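Local atomic coordinates of oxidized polyvinyl alcohol hydrolase (Pseudomonas sp. VM15C, PDB entry 3WWC), a protein that catalyses the hydrolysis of beta-diketones such as 4,6-nonanedione and of oxidized polyvinyl alcohol, in the second step of polyvinyl alcohol degradation. Residues V66-S71 with T181-A186; W204-D209 with A221-A226; V293-S298 with F333-P338; A242-L247 with S283-A288; A29-K34 with V157-T162. The protein carries 1 engineered substitution. All coordinates share one frame; numbering follows the deposited sequence.

Contact 1. Residues V66-S71 with T181-A186. With BUA (butanoic acid), chain C.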
# COMPACT_ATOMS: atom_id res chain seq x y z
N VAL A 66 -7.05 -6.16 0.62
CA VAL A 66 -7.33 -5.17 -0.42
C VAL A 66 -6.00 -4.96 -1.15
O VAL A 66 -5.19 -4.12 -0.76
CB VAL A 66 -7.83 -3.84 0.24
CG1 VAL A 66 -8.02 -2.75 -0.77
CG2 VAL A 66 -9.16 -4.12 0.94
N PRO A 67 -5.77 -5.72 -2.23
CA PRO A 67 -4.53 -5.61 -2.99
C PRO A 67 -4.63 -4.55 -4.06
O PRO A 67 -5.68 -4.40 -4.73
CB PRO A 67 -4.39 -7.01 -3.59
CG PRO A 67 -5.85 -7.41 -3.86
CD PRO A 67 -6.55 -6.92 -2.63
N MET A 68 -3.52 -3.84 -4.24
CA MET A 68 -3.47 -2.79 -5.26
C MET A 68 -2.34 -3.00 -6.22
O MET A 68 -1.20 -3.24 -5.81
CB MET A 68 -3.31 -1.43 -4.59
CG MET A 68 -4.54 -1.10 -3.80
SD MET A 68 -4.38 0.44 -2.83
CE MET A 68 -3.32 -0.07 -1.58
N THR A 69 -2.63 -2.86 -7.51
CA THR A 69 -1.59 -2.94 -8.52
C THR A 69 -0.78 -1.65 -8.54
O THR A 69 -1.02 -0.71 -7.75
CB THR A 69 -2.27 -3.18 -9.89
OG1 THR A 69 -1.25 -3.54 -10.83
CG2 THR A 69 -3.03 -1.93 -10.38
N GLY A 70 0.20 -1.62 -9.44
CA GLY A 70 1.08 -0.46 -9.56
C GLY A 70 0.76 0.41 -10.77
O GLY A 70 -0.39 0.73 -11.06
N SER A 71 1.82 0.81 -11.46
CA SER A 71 1.68 1.72 -12.61
C SER A 71 1.41 1.08 -13.92
O SER A 71 0.68 1.65 -14.73
CB SER A 71 2.96 2.55 -12.74
OG SER A 71 3.12 3.39 -11.59
N THR A 181 2.83 2.76 -2.43
CA THR A 181 2.79 4.15 -1.98
C THR A 181 1.39 4.44 -1.47
O THR A 181 1.21 5.08 -0.43
CB THR A 181 3.13 5.08 -3.15
OG1 THR A 181 4.33 4.58 -3.79
CG2 THR A 181 3.30 6.51 -2.66
N MET A 182 0.40 3.97 -2.20
CA MET A 182 -0.98 4.18 -1.77
C MET A 182 -1.26 3.49 -0.44
O MET A 182 -2.03 4.04 0.39
CB MET A 182 -1.93 3.69 -2.88
CG MET A 182 -3.43 3.95 -2.60
SD MET A 182 -3.79 5.73 -2.64
CE MET A 182 -4.45 5.98 -0.98
N THR A 183 -0.64 2.32 -0.21
CA THR A 183 -0.82 1.61 1.07
C THR A 183 -0.26 2.52 2.18
O THR A 183 -0.89 2.70 3.23
CB THR A 183 -0.05 0.30 1.06
OG1 THR A 183 -0.62 -0.53 0.04
CG2 THR A 183 -0.20 -0.42 2.41
N ASN A 184 0.94 3.06 2.00
CA ASN A 184 1.50 3.95 3.00
C ASN A 184 0.55 5.13 3.27
O ASN A 184 0.30 5.48 4.44
CB ASN A 184 2.86 4.56 2.53
CG ASN A 184 4.01 3.59 2.69
OD1 ASN A 184 4.01 2.75 3.60
ND2 ASN A 184 5.04 3.73 1.83
N ARG A 185 0.04 5.77 2.21
CA ARG A 185 -0.84 6.92 2.43
C ARG A 185 -2.11 6.54 3.21
O ARG A 185 -2.52 7.23 4.16
CB ARG A 185 -1.27 7.55 1.11
CG ARG A 185 -2.13 8.82 1.35
CD ARG A 185 -2.33 9.61 0.02
NE ARG A 185 -2.98 10.90 0.30
CZ ARG A 185 -2.32 12.04 0.48
NH1 ARG A 185 -0.98 12.08 0.44
NH2 ARG A 185 -3.04 13.16 0.64
N ALA A 186 -2.69 5.41 2.84
CA ALA A 186 -3.92 4.96 3.51
C ALA A 186 -3.67 4.65 4.96
O ALA A 186 -4.55 4.92 5.83
CB ALA A 186 -4.46 3.72 2.78
C1 BUA C . 6.90 6.82 -8.91
C2 BUA C . 7.04 5.30 -8.82
C3 BUA C . 5.66 4.66 -9.01
C4 BUA C . 5.76 3.13 -9.03
O1 BUA C . 4.92 2.53 -9.73
O2 BUA C . 6.64 2.61 -8.30

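Contact 2. Residues W204-D209 with A221-A226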
# COMPACT_ATOMS: atom_id res chain seq x y z
N TRP A 204 7.81 7.11 -0.31
CA TRP A 204 7.53 7.96 0.86
C TRP A 204 7.55 9.43 0.38
O TRP A 204 6.95 10.29 1.02
CB TRP A 204 8.62 7.79 1.94
CG TRP A 204 8.17 8.20 3.33
CD1 TRP A 204 8.54 9.34 4.03
CD2 TRP A 204 7.26 7.49 4.18
NE1 TRP A 204 7.93 9.35 5.27
CE2 TRP A 204 7.13 8.23 5.39
CE3 TRP A 204 6.54 6.28 4.04
CZ2 TRP A 204 6.32 7.80 6.45
CZ3 TRP A 204 5.73 5.85 5.10
CH2 TRP A 204 5.62 6.60 6.30
N TYR A 205 8.25 9.70 -0.71
CA TYR A 205 8.43 11.08 -1.27
C TYR A 205 8.98 11.98 -0.19
O TYR A 205 8.42 13.03 0.19
CB TYR A 205 7.12 11.65 -1.78
CG TYR A 205 6.44 10.83 -2.84
CD1 TYR A 205 7.08 10.52 -4.05
CD2 TYR A 205 5.10 10.46 -2.69
CE1 TYR A 205 6.39 9.88 -5.08
CE2 TYR A 205 4.40 9.83 -3.71
CZ TYR A 205 5.05 9.56 -4.90
OH TYR A 205 4.33 9.02 -5.97
N VAL A 206 10.14 11.57 0.33
CA VAL A 206 10.77 12.28 1.44
C VAL A 206 10.91 13.79 1.19
O VAL A 206 11.31 14.22 0.08
CB VAL A 206 12.15 11.67 1.69
CG1 VAL A 206 12.99 12.56 2.67
CG2 VAL A 206 11.95 10.32 2.34
N THR A 207 10.54 14.56 2.21
CA THR A 207 10.71 16.03 2.11
C THR A 207 11.59 16.49 3.27
O THR A 207 11.97 15.72 4.15
CB THR A 207 9.37 16.80 2.28
OG1 THR A 207 8.85 16.62 3.61
CG2 THR A 207 8.34 16.33 1.23
N SER A 208 11.88 17.79 3.28
CA SER A 208 12.59 18.33 4.42
C SER A 208 11.62 18.35 5.58
O SER A 208 10.40 18.19 5.41
CB SER A 208 13.05 19.78 4.16
OG SER A 208 13.91 19.80 3.03
N ASP A 209 12.14 18.61 6.78
CA ASP A 209 11.28 18.67 7.97
C ASP A 209 10.18 19.73 7.85
O ASP A 209 9.10 19.55 8.44
CB ASP A 209 12.09 18.97 9.23
CG ASP A 209 12.88 17.79 9.73
OD1 ASP A 209 12.64 16.65 9.23
OD2 ASP A 209 13.74 17.97 10.63
N ALA A 221 19.42 11.53 -1.04
CA ALA A 221 20.53 11.92 -0.18
C ALA A 221 20.16 12.23 1.25
O ALA A 221 20.97 12.03 2.15
CB ALA A 221 21.25 13.16 -0.78
N ALA A 222 18.96 12.77 1.48
CA ALA A 222 18.54 13.10 2.82
C ALA A 222 18.44 11.87 3.69
O ALA A 222 18.77 11.92 4.86
CB ALA A 222 17.17 13.79 2.77
N VAL A 223 17.94 10.76 3.13
CA VAL A 223 17.82 9.57 3.98
C VAL A 223 19.21 8.95 4.17
O VAL A 223 19.52 8.47 5.26
CB VAL A 223 16.88 8.54 3.34
CG1 VAL A 223 16.85 7.25 4.18
CG2 VAL A 223 15.48 9.13 3.21
N ALA A 224 20.04 8.95 3.12
CA ALA A 224 21.39 8.40 3.26
C ALA A 224 22.16 9.16 4.34
O ALA A 224 22.97 8.57 5.04
CB ALA A 224 22.13 8.48 1.96
N ALA A 225 21.90 10.45 4.50
CA ALA A 225 22.60 11.23 5.52
C ALA A 225 22.03 11.05 6.93
O ALA A 225 22.70 11.32 7.93
CB ALA A 225 22.56 12.68 5.15
N ALA A 226 20.79 10.58 7.05
CA ALA A 226 20.17 10.37 8.36
C ALA A 226 19.26 9.15 8.21
O ALA A 226 18.03 9.24 8.27
CB ALA A 226 19.35 11.58 8.72

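Contact 3. Residues V293-S298 with F333-P338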
# COMPACT_ATOMS: atom_id res chain seq x y z
N VAL A 293 3.15 -2.56 15.17
CA VAL A 293 4.17 -3.60 15.01
C VAL A 293 4.67 -3.38 13.58
O VAL A 293 3.86 -3.43 12.66
CB VAL A 293 3.57 -5.01 15.11
CG1 VAL A 293 4.59 -6.08 14.68
CG2 VAL A 293 3.11 -5.29 16.54
N HIS A 294 5.95 -3.09 13.38
CA HIS A 294 6.46 -2.95 12.04
C HIS A 294 7.38 -4.12 11.74
O HIS A 294 8.27 -4.44 12.53
CB HIS A 294 7.26 -1.65 11.86
CG HIS A 294 7.74 -1.47 10.46
ND1 HIS A 294 8.94 -1.99 10.01
CD2 HIS A 294 7.07 -1.06 9.36
CE1 HIS A 294 8.99 -1.90 8.70
NE2 HIS A 294 7.87 -1.34 8.27
N VAL A 295 7.17 -4.76 10.59
CA VAL A 295 8.01 -5.85 10.18
C VAL A 295 8.75 -5.38 8.89
O VAL A 295 8.10 -4.94 7.93
CB VAL A 295 7.19 -7.12 9.87
CG1 VAL A 295 8.14 -8.20 9.39
CG2 VAL A 295 6.39 -7.62 11.12
N ALA A 296 10.10 -5.41 8.91
CA ALA A 296 10.89 -5.01 7.76
C ALA A 296 11.34 -6.28 7.04
O ALA A 296 12.04 -7.11 7.63
CB ALA A 296 12.11 -4.19 8.25
N CYS A 297 10.93 -6.44 5.80
CA CYS A 297 11.28 -7.60 5.00
C CYS A 297 12.11 -7.22 3.79
O CYS A 297 11.78 -6.27 3.11
CB CYS A 297 10.02 -8.27 4.44
SG CYS A 297 9.14 -9.32 5.61
N SER A 298 13.19 -7.98 3.54
CA SER A 298 14.04 -7.76 2.39
C SER A 298 14.06 -8.97 1.49
O SER A 298 14.08 -10.13 1.97
CB SER A 298 15.49 -7.49 2.82
OG SER A 298 15.57 -6.34 3.64
N PHE A 333 3.09 -9.90 19.84
CA PHE A 333 3.37 -10.39 18.49
C PHE A 333 4.58 -11.33 18.41
O PHE A 333 5.62 -11.07 19.05
CB PHE A 333 3.60 -9.17 17.60
CG PHE A 333 3.94 -9.52 16.20
CD1 PHE A 333 2.94 -9.93 15.33
CD2 PHE A 333 5.25 -9.47 15.74
CE1 PHE A 333 3.26 -10.31 14.01
CE2 PHE A 333 5.60 -9.83 14.44
CZ PHE A 333 4.60 -10.26 13.56
N LYS A 334 4.48 -12.39 17.60
CA LYS A 334 5.57 -13.34 17.41
C LYS A 334 5.76 -13.60 15.93
O LYS A 334 4.89 -14.19 15.30
CB LYS A 334 5.28 -14.65 18.11
CG LYS A 334 5.20 -14.40 19.66
CD LYS A 334 5.19 -15.71 20.45
CE LYS A 334 5.45 -15.43 21.96
NZ LYS A 334 6.78 -14.78 22.26
N LEU A 335 6.87 -13.14 15.40
CA LEU A 335 7.14 -13.34 13.98
C LEU A 335 7.53 -14.78 13.73
O LEU A 335 8.26 -15.38 14.55
CB LEU A 335 8.30 -12.44 13.56
CG LEU A 335 8.62 -12.30 12.08
CD1 LEU A 335 7.45 -11.65 11.38
CD2 LEU A 335 9.84 -11.42 11.94
N THR A 336 7.04 -15.35 12.63
CA THR A 336 7.46 -16.70 12.24
C THR A 336 8.35 -16.53 11.02
O THR A 336 8.36 -15.46 10.39
CB THR A 336 6.32 -17.63 11.87
OG1 THR A 336 5.64 -17.14 10.70
CG2 THR A 336 5.34 -17.77 13.04
N GLN A 337 9.11 -17.57 10.68
CA GLN A 337 10.05 -17.51 9.56
C GLN A 337 9.38 -17.34 8.19
O GLN A 337 8.47 -18.07 7.85
CB GLN A 337 10.87 -18.82 9.54
CG GLN A 337 12.07 -18.86 8.62
CD GLN A 337 12.87 -20.12 8.83
OE1 GLN A 337 13.47 -20.34 9.90
NE2 GLN A 337 12.89 -20.98 7.82
N PRO A 338 9.84 -16.36 7.40
CA PRO A 338 9.24 -16.18 6.07
C PRO A 338 9.79 -17.26 5.13
O PRO A 338 10.72 -18.01 5.47
CB PRO A 338 9.75 -14.79 5.65
CG PRO A 338 11.14 -14.74 6.32
CD PRO A 338 10.87 -15.35 7.69

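Contact 4. Residues A242-L247 with S283-A288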
# COMPACT_ATOMS: atom_id res chain seq x y z
N ALA A 242 1.50 12.53 14.93
CA ALA A 242 2.32 12.23 16.10
C ALA A 242 2.00 10.83 16.60
O ALA A 242 2.87 10.13 17.15
CB ALA A 242 2.03 13.25 17.21
N LYS A 243 0.74 10.45 16.42
CA LYS A 243 0.30 9.12 16.85
C LYS A 243 -0.72 8.53 15.92
O LYS A 243 -1.67 9.20 15.48
CB LYS A 243 -0.29 9.15 18.25
CG LYS A 243 -0.34 7.74 18.83
CD LYS A 243 -0.71 7.69 20.29
CE LYS A 243 -0.64 6.23 20.75
NZ LYS A 243 -0.93 6.12 22.22
N VAL A 244 -0.51 7.27 15.56
CA VAL A 244 -1.47 6.59 14.70
C VAL A 244 -2.16 5.51 15.49
O VAL A 244 -1.70 5.10 16.57
CB VAL A 244 -0.82 5.97 13.38
CG1 VAL A 244 -0.20 7.07 12.56
CG2 VAL A 244 0.19 4.88 13.69
N GLY A 245 -3.30 5.09 14.97
CA GLY A 245 -4.09 4.01 15.54
C GLY A 245 -3.30 2.69 15.50
O GLY A 245 -2.24 2.58 14.84
N PRO A 246 -3.80 1.64 16.14
CA PRO A 246 -3.12 0.35 16.22
C PRO A 246 -3.04 -0.36 14.88
O PRO A 246 -4.08 -0.59 14.23
CB PRO A 246 -3.96 -0.43 17.21
CG PRO A 246 -4.72 0.57 17.91
CD PRO A 246 -5.02 1.65 16.97
N LEU A 247 -1.83 -0.75 14.48
CA LEU A 247 -1.59 -1.39 13.20
C LEU A 247 -0.49 -2.42 13.26
O LEU A 247 0.31 -2.42 14.19
CB LEU A 247 -1.06 -0.36 12.17
CG LEU A 247 -1.95 0.84 11.83
CD1 LEU A 247 -1.10 1.87 11.03
CD2 LEU A 247 -3.18 0.42 11.02
N SER A 283 9.78 2.42 7.39
CA SER A 283 10.05 1.55 8.53
C SER A 283 10.45 2.35 9.77
O SER A 283 10.11 1.97 10.88
CB SER A 283 11.15 0.50 8.18
OG SER A 283 12.46 1.06 8.29
N ASN A 284 11.08 3.50 9.58
CA ASN A 284 11.49 4.29 10.75
C ASN A 284 10.23 4.90 11.39
O ASN A 284 10.07 4.90 12.62
CB ASN A 284 12.42 5.44 10.31
CG ASN A 284 13.76 4.93 9.80
OD1 ASN A 284 14.08 3.74 9.89
ND2 ASN A 284 14.57 5.84 9.28
N PHE A 285 9.32 5.40 10.57
CA PHE A 285 8.14 6.01 11.14
C PHE A 285 7.27 5.00 11.84
O PHE A 285 6.84 5.24 12.98
CB PHE A 285 7.31 6.71 10.04
CG PHE A 285 6.01 7.25 10.53
CD1 PHE A 285 5.95 8.50 11.11
CD2 PHE A 285 4.86 6.45 10.49
CE1 PHE A 285 4.77 8.96 11.66
CE2 PHE A 285 3.66 6.91 11.04
CZ PHE A 285 3.62 8.15 11.62
N PHE A 286 7.01 3.87 11.18
CA PHE A 286 6.10 2.91 11.80
C PHE A 286 6.72 2.18 12.99
O PHE A 286 6.02 1.85 13.92
CB PHE A 286 5.56 1.91 10.75
CG PHE A 286 4.60 2.54 9.80
CD1 PHE A 286 3.37 3.03 10.27
CD2 PHE A 286 4.89 2.63 8.42
CE1 PHE A 286 2.44 3.60 9.37
CE2 PHE A 286 3.97 3.19 7.53
CZ PHE A 286 2.74 3.67 8.01
N SER A 287 8.02 1.97 12.97
CA SER A 287 8.64 1.33 14.10
C SER A 287 8.59 2.20 15.32
O SER A 287 8.42 1.67 16.42
CB SER A 287 10.11 1.00 13.79
OG SER A 287 10.14 0.01 12.82
N ALA A 288 8.72 3.51 15.15
CA ALA A 288 8.70 4.43 16.29
C ALA A 288 7.32 4.50 16.94
O ALA A 288 7.22 4.81 18.10
CB ALA A 288 9.15 5.83 15.87

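Contact 5. Residues A29-K34 with V157-T162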
# COMPACT_ATOMS: atom_id res chain seq x y z
N ALA A 29 -26.96 4.36 -1.17
CA ALA A 29 -28.31 3.87 -1.39
C ALA A 29 -28.56 3.19 -2.70
O ALA A 29 -28.30 3.76 -3.78
CB ALA A 29 -29.31 4.99 -1.23
N GLY A 30 -29.08 1.98 -2.59
CA GLY A 30 -29.44 1.22 -3.76
C GLY A 30 -28.30 0.47 -4.41
O GLY A 30 -28.54 -0.23 -5.41
N TYR A 31 -27.08 0.58 -3.88
CA TYR A 31 -25.98 -0.14 -4.50
C TYR A 31 -26.05 -1.62 -4.19
O TYR A 31 -26.16 -2.01 -3.03
CB TYR A 31 -24.61 0.46 -4.07
CG TYR A 31 -23.47 0.02 -5.01
CD1 TYR A 31 -22.70 -1.12 -4.72
CD2 TYR A 31 -23.27 0.69 -6.21
CE1 TYR A 31 -21.74 -1.60 -5.61
CE2 TYR A 31 -22.32 0.21 -7.13
CZ TYR A 31 -21.58 -0.92 -6.81
OH TYR A 31 -20.69 -1.41 -7.75
N GLU A 32 -25.97 -2.46 -5.20
CA GLU A 32 -26.08 -3.89 -4.96
C GLU A 32 -24.72 -4.53 -5.16
O GLU A 32 -24.31 -4.71 -6.28
CB GLU A 32 -27.07 -4.50 -5.95
CG GLU A 32 -28.32 -3.66 -6.14
CD GLU A 32 -29.30 -4.28 -7.12
OE1 GLU A 32 -30.21 -5.00 -6.65
OE2 GLU A 32 -29.16 -4.06 -8.34
N VAL A 33 -24.03 -4.85 -4.07
CA VAL A 33 -22.73 -5.49 -4.15
C VAL A 33 -22.82 -6.90 -4.66
O VAL A 33 -23.79 -7.62 -4.39
CB VAL A 33 -22.06 -5.55 -2.79
CG1 VAL A 33 -20.67 -6.22 -2.90
CG2 VAL A 33 -21.94 -4.20 -2.26
N LYS A 34 -21.82 -7.31 -5.43
CA LYS A 34 -21.83 -8.64 -5.97
C LYS A 34 -20.46 -9.29 -5.94
O LYS A 34 -19.45 -8.61 -5.75
CB LYS A 34 -22.34 -8.61 -7.42
CG LYS A 34 -21.56 -7.69 -8.32
CD LYS A 34 -22.02 -7.71 -9.82
CE LYS A 34 -21.57 -9.00 -10.57
NZ LYS A 34 -20.10 -9.14 -10.77
N VAL A 157 -14.98 -1.09 1.36
CA VAL A 157 -14.97 -2.20 2.32
C VAL A 157 -16.25 -2.13 3.18
O VAL A 157 -16.87 -3.17 3.43
CB VAL A 157 -13.71 -2.12 3.21
CG1 VAL A 157 -13.81 -3.14 4.35
CG2 VAL A 157 -12.48 -2.48 2.36
N GLN A 158 -16.68 -0.92 3.59
CA GLN A 158 -17.92 -0.83 4.41
C GLN A 158 -19.12 -1.33 3.61
O GLN A 158 -20.01 -1.98 4.17
CB GLN A 158 -18.12 0.61 4.87
CG GLN A 158 -17.17 0.98 5.98
CD GLN A 158 -17.24 2.43 6.36
OE1 GLN A 158 -16.89 2.79 7.50
NE2 GLN A 158 -17.62 3.27 5.44
N CYS A 159 -19.12 -1.14 2.31
CA CYS A 159 -20.22 -1.62 1.48
C CYS A 159 -20.18 -3.14 1.29
O CYS A 159 -21.23 -3.86 1.45
CB CYS A 159 -20.14 -0.90 0.12
SG CYS A 159 -21.46 -1.42 -1.01
N VAL A 160 -19.01 -3.71 0.98
CA VAL A 160 -18.92 -5.15 0.77
C VAL A 160 -19.35 -5.88 2.07
O VAL A 160 -19.93 -6.94 2.00
CB VAL A 160 -17.46 -5.55 0.36
CG1 VAL A 160 -17.30 -7.05 0.27
CG2 VAL A 160 -17.15 -4.92 -0.98
N GLY A 161 -19.05 -5.27 3.21
CA GLY A 161 -19.38 -5.88 4.50
C GLY A 161 -20.87 -5.99 4.76
O GLY A 161 -21.23 -6.59 5.76
N THR A 162 -21.70 -5.38 3.92
CA THR A 162 -23.15 -5.55 4.10
C THR A 162 -23.55 -6.85 3.41
O THR A 162 -24.66 -7.36 3.66
CB THR A 162 -23.98 -4.35 3.50
OG1 THR A 162 -23.85 -4.36 2.07
CG2 THR A 162 -23.58 -3.03 4.11

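Contact 1. Residues V66-S71 with T181-A186
M68 reaches from the end of strand 62-68 to helix 178-189 and touches it with the last two atoms of its side chain. The sulfur SD lies 3.6 Å from CG of M182, the two methionine chains meeting at about a right angle, while the methyl CE comes within 3.2 Å of OG1 of T183. The chain of M68 runs out extended and then bends at its last torsion (chi3 -73°), which turns the methyl from M182 to the neighbouring threonine. Cut back to an alanine, M68 would probably leave CG of M182 without its sulfur neighbour and take the methyl off the T183 hydroxyl. That hydroxyl is already satisfied, because OG1 is hydrogen-bonded to the carbonyl of G179 one helical turn back; a methyl can therefore lie against it without burying an unmet polar group. Threonine suits a helix buried in this way, since its oxygen can fold back on the helix's own backbone. Around the pair, F153 of helix 148-160 packs on both methionines and L173 on M68 and T183. Further along the first segment, S71 OG donates a 2.7 Å hydrogen bond to O1 of the butanoic acid and is also bonded to W126 NE1; the acid is held as well by H303 NE2. Helix 178-189 starts directly after A177, the engineered replacement at a position assigned to the charge relay by similarity, as at the nucleophile elbow of alpha/beta hydrolases. Two thioethers thus pack between strand and helix, beside the ligand-bearing loop, and need no hydrogen-bond partners.

Contact 2. Residues W204-D209 with A221-A226
V206 straddles one flank of helix 216-225, offering each of its two methyls to a different residue. CG2 meets CG2 of V223 at 3.8 Å, the closer approach, and CG1 lies 4.4 Å from CB of A222. With CG1 anti to the backbone N (chi1 169°), the valine spreads its fork across the helix, so that one methyl meets A222 and the other V223. V223 stands in the same rotamer and presents the branch that lies beside its own backbone N; the two valines meet at a slant, methyl against methyl. Alanine suits position 222 because a bare CB lets the loop come near the helix axis, and V223 also packs on P277 of helix 275-288. The helix lies in the crossover connection from strand 196-200 to its parallel neighbour 247-253, consistent with an alpha/beta hydrolase sheet; the contact sits about 20 Å from the chain's centre, measured between centres. Beyond V206 the chain turns its polar groups elsewhere. OG1 of T207 donates a 2.8 Å hydrogen bond to the carbonyl O of S208, coming in 24° out of the carbonyl plane, and D209 forms a salt bridge with K229. Just before V206, Y205 lines the second butanoic acid site with its hydroxyl bonded to E131, while W204 NE1 is bonded to the carbonyl of H231.

Contact 3. Residues V293-S298 with F333-P338
V293, at the start of the segment, lays its CG1 methyl over one face of the F333 ring, 3.8 Å from the ring centroid and only 19° off the normal: a CH-pi contact, shifted toward the rim at CD2. Its other methyl, CG2, nears CB of F333. H294 turns to the opposite side of the strand, where its ring nitrogens are bonded to T251 and G347. V295 comes back to the contact and divides its methyls: CG2 approaches CZ of F333 at 4.0 Å, and CG1 approaches CD1 of L335, also at 4.0 Å. F333 reaches this place because CG is anti to the backbone N (chi1 178°), which throws the ring along the strand. Without the ring, as with a serine here, V293 CG1 and V295 CG2 are likely to lose their aromatic neighbour, with a gap left beside I248 and V346. Further on, C297 is disulfide-linked to C344, tying this strand to its antiparallel neighbour 343-346. Beta-branched valines favour strand geometry and give this face short apolar branches. The loop after helix 310-322 thus packs its apolar side chains on one face of the central mixed sheet, a sheet consistent with the alpha/beta hydrolase fold.

Contact 4. Residues A242-L247 with S283-A288
V244 sets its CG1 methyl against the edge of the F285 ring, near the ring plane and 4.1 Å from CZ. The valine takes the rotamer with chi1 -61°, which leaves CG2 between the backbone N and the carbonyl carbon and turns CG1 out to the helix. With CG anti to the backbone N (chi1 175°), the F285 ring is carried off the helix flank to the loop. One residue later, F286 serves the other end of the segment: its CE1 lies 4.3 Å from CD1 of L247. The two phenylalanines also settle each other, for CD2 of F285 stands 3.7 Å above the face of the F286 ring, offset toward its rim. Large flat rings suit these places, being long enough to reach V244 and L247 from the helix. Outside the two segments, L188 packs on both rings, while N184 and L187 of the same helix 178-189 cover F286. One side chain, Q289, makes two bonds to the loop backbone, through OE1 to N of V244 and through NE2 to O of A242. Within the helix, the carbonyl O of S283 receives both N of S287 (3.0 Å) and its hydroxyl OG (2.8 Å), one from each face of its plane; S283 itself is assigned to the charge relay by similarity, and its hydroxyl is bonded to Q280 and F349. At L247 the loop enters strand 247-253, which pairs with the parallel strand 292-298. With helix 275-288 in the connection between them, the contact lies within a beta-alpha-beta crossover of the alpha/beta hydrolase sheet.

Contact 5. Residues A29-K34 with V157-T162
V33 sets its CG2 methyl against SG of C159, the close part of this contact. The modelled separation of 3.1 Å is shorter than a carbon and a sulfur normally keep, so any strain read from it is doubtful. The other methyl, CG1, has more room, lying 4.2 Å from CG2 of V160. C159 reaches out of helix 148-160 because SG is anti to the backbone N (chi1 -180°), which carries the sulfur toward the loop and into its disulfide with C27. Beside it, Y31 brings CD1 to 3.9 Å from the same sulfur; this sulfur-aromatic contact is oblique, with SG 64° off the ring normal. The tyrosine ring is fixed mainly from outside, by an edge-to-face meeting with F41 and a hydrogen bond from its hydroxyl to the carbonyl of V39. The solvent side is looser. E32 turns its chain away from the helix, and G30 takes a backbone turn with positive phi (83°) that suits glycine. Just past C159, its carbonyl O is gripped twice by T162, through N and through OG1, the hydroxyl lying in the carbonyl plane at 2.7 Å. Covalent bond and apolar cover thus work on one atom: V33 and Y31 lay carbon against the disulfide sulfur that joins the chain's beginning to this helix, and the C159 carbonyl is met by T162.

Contacts 1, 3 and 4 gather on the central mixed sheet, reaching it at strands 62-68, 292-298 and 247-253, while contacts 2 and 5 lie out at opposite flanks, their centres 41 Å apart. Along the chain contacts 5 and 1 cross, since 66-71 falls between 29-34 and 157-162; contacts 2, 4 and 3 then open and close in turn. Contacts 3 and 4, 15 Å apart between centres, are joined by the backbone at V293 and L247. W204 of contact 2 rests on F285 and F286 of contact 4, and N184 of contact 1 touches W204 and F286. Helix 178-189 therefore ties the ligand-bearing centre of the hydrolase fold to its C-terminal half.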